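Local structure of 3,4-dihydroxy-2-butanone 4-phosphate synthase (Acinetobacter baumannii, 6MNZ) at residues Gly16-Leu21 and Asp32-Ala36; Ser220-Tyr224 and Leu236-Lys240. The protein probably converts D-ribulose 5-phosphate to formate and 3,4-dihydroxy-2-butanone 4-phosphate, a step of riboflavin biosynthesis, using magnesium or manganese. All coordinates share one frame; numbering follows the deposited sequence.

Overall arrangement
Both contacts join the strands of antiparallel beta hairpins, one in each domain. Contact 1 pairs 16-21 with 32-36 inside the mixed sheet of the DHBP synthase domain; contact 2 pairs 220-224 with 236-240 in the sheet of the region related to GTP cyclohydrolase II. They lie on opposite sides of the chain's centre, their own centres about 43 Å apart and their nearest atoms about 29 Å apart. Contact 1 reaches the predicted active site: the side chain of Asp32 is about 3 Å from that of His143, about 4 Å from that of Glu164 and about 5 Å from a bound sulfate. Contact 2 lies far from that site and meets the second subunit instead.

Contact 1 of 2, residues Gly16-Leu21 and Asp32-Ala36; sequences GKMVIL and DLVIA
Val19 pairs with Val34 and Leu21 with Asp32 in hydrogen-bonded antiparallel register, with Ile20 and Leu33 as the non-hydrogen-bonded pair between them. The N-to-C directions of the two short strand segments differ by 128°, so the antiparallel pair is strongly twisted. Val19 N donates to Val34 O (2.9 Å), whereas the return bond from Val34 N to Val19 O is weak, bent to 122° at the hydrogen. The Leu21 and Asp32 pair is bonded both ways, Leu21 N to Asp32 O at 2.9 Å and Asp32 N to Leu21 O at 3.1 Å. Ile20 and Leu33 share one face, where Ile20 CG1 meets Leu33 CD2 at 3.9 Å. Met18 extends its chain beyond CG (chi2 -170°), laying SD against the branched end of Leu33, 3.9 Å from CD1. On the other face Val34 CG2 lies 4.0 Å from Leu21 CB, while Val34 CB faces Val19 CG2. Farther along, Ile35 CD1 rests on Gly16 O (3.4 Å), where a Schellman motif ends helix 6-15. Asp32, predicted to bind D-ribulose 5-phosphate, reaches His143 at the start of helix 143-153. That helix packs on Val19 and Leu21, and Phe47 of helix 42-52 on Met18 and Leu33. Backbone bonds from Ile20 to Lys188 and from Ile35 to Val161 set the hairpin between strands 188-191 and 160-164.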
# COMPACT_ATOMS: atom_id res chain seq x y z
N GLY A 16 16.53 35.25 2.81
CA GLY A 16 15.54 35.40 3.86
C GLY A 16 14.23 36.02 3.44
O GLY A 16 13.44 36.40 4.31
N LYS A 17 14.01 36.23 2.14
CA LYS A 17 12.75 36.75 1.65
C LYS A 17 11.76 35.60 1.45
O LYS A 17 12.08 34.42 1.65
CB LYS A 17 12.95 37.52 0.35
CG LYS A 17 13.96 38.65 0.44
CD LYS A 17 14.57 38.94 -0.92
CE LYS A 17 15.60 40.05 -0.86
NZ LYS A 17 16.11 40.40 -2.22
N MET A 18 10.54 35.94 1.05
CA MET A 18 9.54 34.94 0.71
C MET A 18 9.56 34.66 -0.79
O MET A 18 10.05 35.45 -1.60
CB MET A 18 8.15 35.41 1.13
CG MET A 18 8.04 35.76 2.60
SD MET A 18 6.33 36.03 3.12
CE MET A 18 6.56 36.40 4.85
N VAL A 19 8.97 33.52 -1.15
CA VAL A 19 8.75 33.16 -2.55
C VAL A 19 7.45 32.38 -2.62
O VAL A 19 7.04 31.73 -1.65
CB VAL A 19 9.92 32.34 -3.13
CG1 VAL A 19 11.21 33.16 -3.13
CG2 VAL A 19 10.11 31.04 -2.35
N ILE A 20 6.72 32.55 -3.72
CA ILE A 20 5.47 31.85 -3.94
C ILE A 20 5.76 30.59 -4.75
O ILE A 20 6.51 30.63 -5.73
CB ILE A 20 4.45 32.75 -4.66
CG1 ILE A 20 4.10 33.96 -3.80
CG2 ILE A 20 3.19 31.96 -4.99
CD1 ILE A 20 3.35 35.04 -4.54
N LEU A 21 5.21 29.47 -4.30
CA LEU A 21 5.38 28.18 -4.97
C LEU A 21 4.01 27.61 -5.29
O LEU A 21 3.19 27.41 -4.38
CB LEU A 21 6.18 27.21 -4.09
CG LEU A 21 7.68 27.11 -4.39
CD1 LEU A 21 8.37 26.25 -3.34
CD2 LEU A 21 7.93 26.55 -5.78
N ASP A 32 1.63 29.08 -2.27
CA ASP A 32 2.09 29.26 -0.90
C ASP A 32 3.24 30.25 -0.89
O ASP A 32 4.25 30.03 -1.57
CB ASP A 32 2.54 27.93 -0.28
CG ASP A 32 1.39 26.98 -0.05
OD1 ASP A 32 0.41 27.02 -0.83
OD2 ASP A 32 1.54 26.08 0.80
N LEU A 33 3.16 31.25 -0.03
CA LEU A 33 4.36 31.90 0.47
C LEU A 33 5.26 30.86 1.13
O LEU A 33 4.79 29.87 1.69
CB LEU A 33 4.01 32.99 1.48
CG LEU A 33 3.16 34.16 0.98
CD1 LEU A 33 2.71 35.01 2.17
CD2 LEU A 33 3.91 35.01 -0.03
N VAL A 34 6.57 30.99 0.89
CA VAL A 34 7.56 30.03 1.36
C VAL A 34 8.79 30.81 1.78
O VAL A 34 9.27 31.67 1.03
CB VAL A 34 7.93 28.99 0.28
CG1 VAL A 34 8.85 27.92 0.87
CG2 VAL A 34 6.68 28.38 -0.32
N ILE A 35 9.21 30.63 3.03
CA ILE A 35 10.40 31.28 3.56
C ILE A 35 11.20 30.25 4.34
O ILE A 35 10.65 29.32 4.94
CB ILE A 35 10.04 32.49 4.46
CG1 ILE A 35 11.31 33.17 4.96
CG2 ILE A 35 9.16 32.05 5.63
CD1 ILE A 35 11.04 34.49 5.67
N ALA A 36 12.52 30.42 4.34
CA ALA A 36 13.39 29.56 5.12
C ALA A 36 13.05 29.69 6.60
O ALA A 36 13.13 30.79 7.17
CB ALA A 36 14.86 29.91 4.88

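Contact 2 of 2, residues Ser220-Tyr224 and Leu236-Lys240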
# COMPACT_ATOMS: atom_id res chain seq x y z
N SER A 220 18.10 -12.03 -25.29
CA SER A 220 18.90 -11.81 -24.09
C SER A 220 19.05 -10.32 -23.84
O SER A 220 19.34 -9.55 -24.76
CB SER A 220 20.28 -12.46 -24.24
OG SER A 220 20.16 -13.85 -24.49
N PHE A 221 18.89 -9.92 -22.58
CA PHE A 221 19.03 -8.54 -22.17
C PHE A 221 20.05 -8.44 -21.05
O PHE A 221 20.25 -9.39 -20.28
CB PHE A 221 17.69 -7.95 -21.72
CG PHE A 221 16.77 -7.60 -22.85
CD1 PHE A 221 15.70 -8.41 -23.16
CD2 PHE A 221 16.95 -6.43 -23.57
CE1 PHE A 221 14.79 -8.04 -24.13
CE2 PHE A 221 16.07 -6.07 -24.57
CZ PHE A 221 14.98 -6.87 -24.84
N GLU A 222 20.60 -7.24 -20.88
CA GLU A 222 21.34 -6.88 -19.67
C GLU A 222 20.44 -6.10 -18.73
O GLU A 222 19.80 -5.13 -19.14
CB GLU A 222 22.58 -6.06 -20.02
CG GLU A 222 23.51 -6.72 -21.02
CD GLU A 222 24.18 -7.96 -20.46
OE1 GLU A 222 24.16 -8.14 -19.23
OE2 GLU A 222 24.76 -8.73 -21.25
N LEU A 223 20.36 -6.55 -17.48
CA LEU A 223 19.51 -5.93 -16.47
C LEU A 223 20.35 -4.96 -15.65
O LEU A 223 21.11 -5.38 -14.77
CB LEU A 223 18.88 -6.99 -15.57
CG LEU A 223 17.44 -6.76 -15.13
CD1 LEU A 223 16.49 -7.04 -16.28
CD2 LEU A 223 17.11 -7.64 -13.93
N TYR A 224 20.05 -3.67 -15.78
CA TYR A 224 20.59 -2.64 -14.90
C TYR A 224 19.52 -2.26 -13.88
O TYR A 224 18.43 -1.83 -14.25
CB TYR A 224 21.03 -1.42 -15.72
CG TYR A 224 22.11 -1.73 -16.74
CD1 TYR A 224 23.35 -1.11 -16.67
CD2 TYR A 224 21.83 -2.49 -17.87
CE1 TYR A 224 24.30 -1.29 -17.66
CE2 TYR A 224 22.81 -2.77 -18.80
CZ TYR A 224 24.05 -2.17 -18.69
OH TYR A 224 25.00 -2.38 -19.66
N LEU A 236 14.64 -0.22 -13.43
CA LEU A 236 15.33 -1.16 -14.30
C LEU A 236 15.63 -0.51 -15.64
O LEU A 236 14.97 0.44 -16.06
CB LEU A 236 14.50 -2.43 -14.51
CG LEU A 236 14.18 -3.21 -13.24
CD1 LEU A 236 13.16 -4.29 -13.54
CD2 LEU A 236 15.44 -3.81 -12.65
N ALA A 237 16.59 -1.10 -16.35
CA ALA A 237 16.87 -0.73 -17.74
C ALA A 237 17.30 -1.98 -18.49
O ALA A 237 18.27 -2.63 -18.10
CB ALA A 237 17.96 0.35 -17.80
N LEU A 238 16.44 -2.43 -19.41
CA LEU A 238 16.76 -3.54 -20.30
C LEU A 238 17.49 -3.01 -21.53
O LEU A 238 16.97 -2.16 -22.25
CB LEU A 238 15.48 -4.27 -20.71
CG LEU A 238 14.91 -5.23 -19.68
CD1 LEU A 238 14.31 -4.47 -18.51
CD2 LEU A 238 13.87 -6.15 -20.31
N VAL A 239 18.73 -3.46 -21.71
CA VAL A 239 19.60 -2.98 -22.79
C VAL A 239 19.88 -4.14 -23.73
O VAL A 239 20.06 -5.28 -23.30
CB VAL A 239 20.91 -2.39 -22.24
CG1 VAL A 239 21.78 -1.88 -23.38
CG2 VAL A 239 20.62 -1.29 -21.24
N LYS A 240 19.86 -3.85 -25.04
CA LYS A 240 20.38 -4.76 -26.06
C LYS A 240 21.38 -3.99 -26.91
O LYS A 240 21.02 -3.02 -27.57
CB LYS A 240 19.24 -5.32 -26.92
CG LYS A 240 19.71 -6.21 -28.08
CD LYS A 240 20.28 -7.53 -27.58
CE LYS A 240 21.25 -8.13 -28.60
NZ LYS A 240 21.09 -9.61 -28.72
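Phe221 and Leu238 both turn CG beside their backbone N (chi1 near -78° in each), and the two side chains cross at about a right angle. Leu238 CD2 lies over one ring face in a CH-pi contact, 4.2 Å from the Phe221 centroid and displaced toward the rim, while Val239 O sits at the ring edge, 3.3 Å from Phe221 CD2. Leu223 runs alongside Leu238 on the same face, CD1 to CD1 4.0 Å. The other face carries Tyr224, whose CE2 meets Val239 CG2 at 3.6 Å and whose CB meets Ala237 CB. Between the two faces the backbones pair antiparallel. Glu222 N to Val239 O and Tyr224 N to Ala237 O are bonds nearly straight at the hydrogen (171° and 173°), both answered by return bonds; Leu223 and Leu238 form the non-hydrogen-bonded pair between them. Glu222 OE1 bonds Thr213 OG1, and Ser220 OG bonds Gln215 OE1, both on strand 206-215, which flanks 220-224 and pairs with it. On the far side, backbone bonds from Leu236 to Trp292 and Leu238 to Leu290 add strand 290-292. Leu337 packs on Tyr224, Ala237 and Val239, whereas Leu236 and Leu238 meet Leu301 and Leu261 of the second subunit.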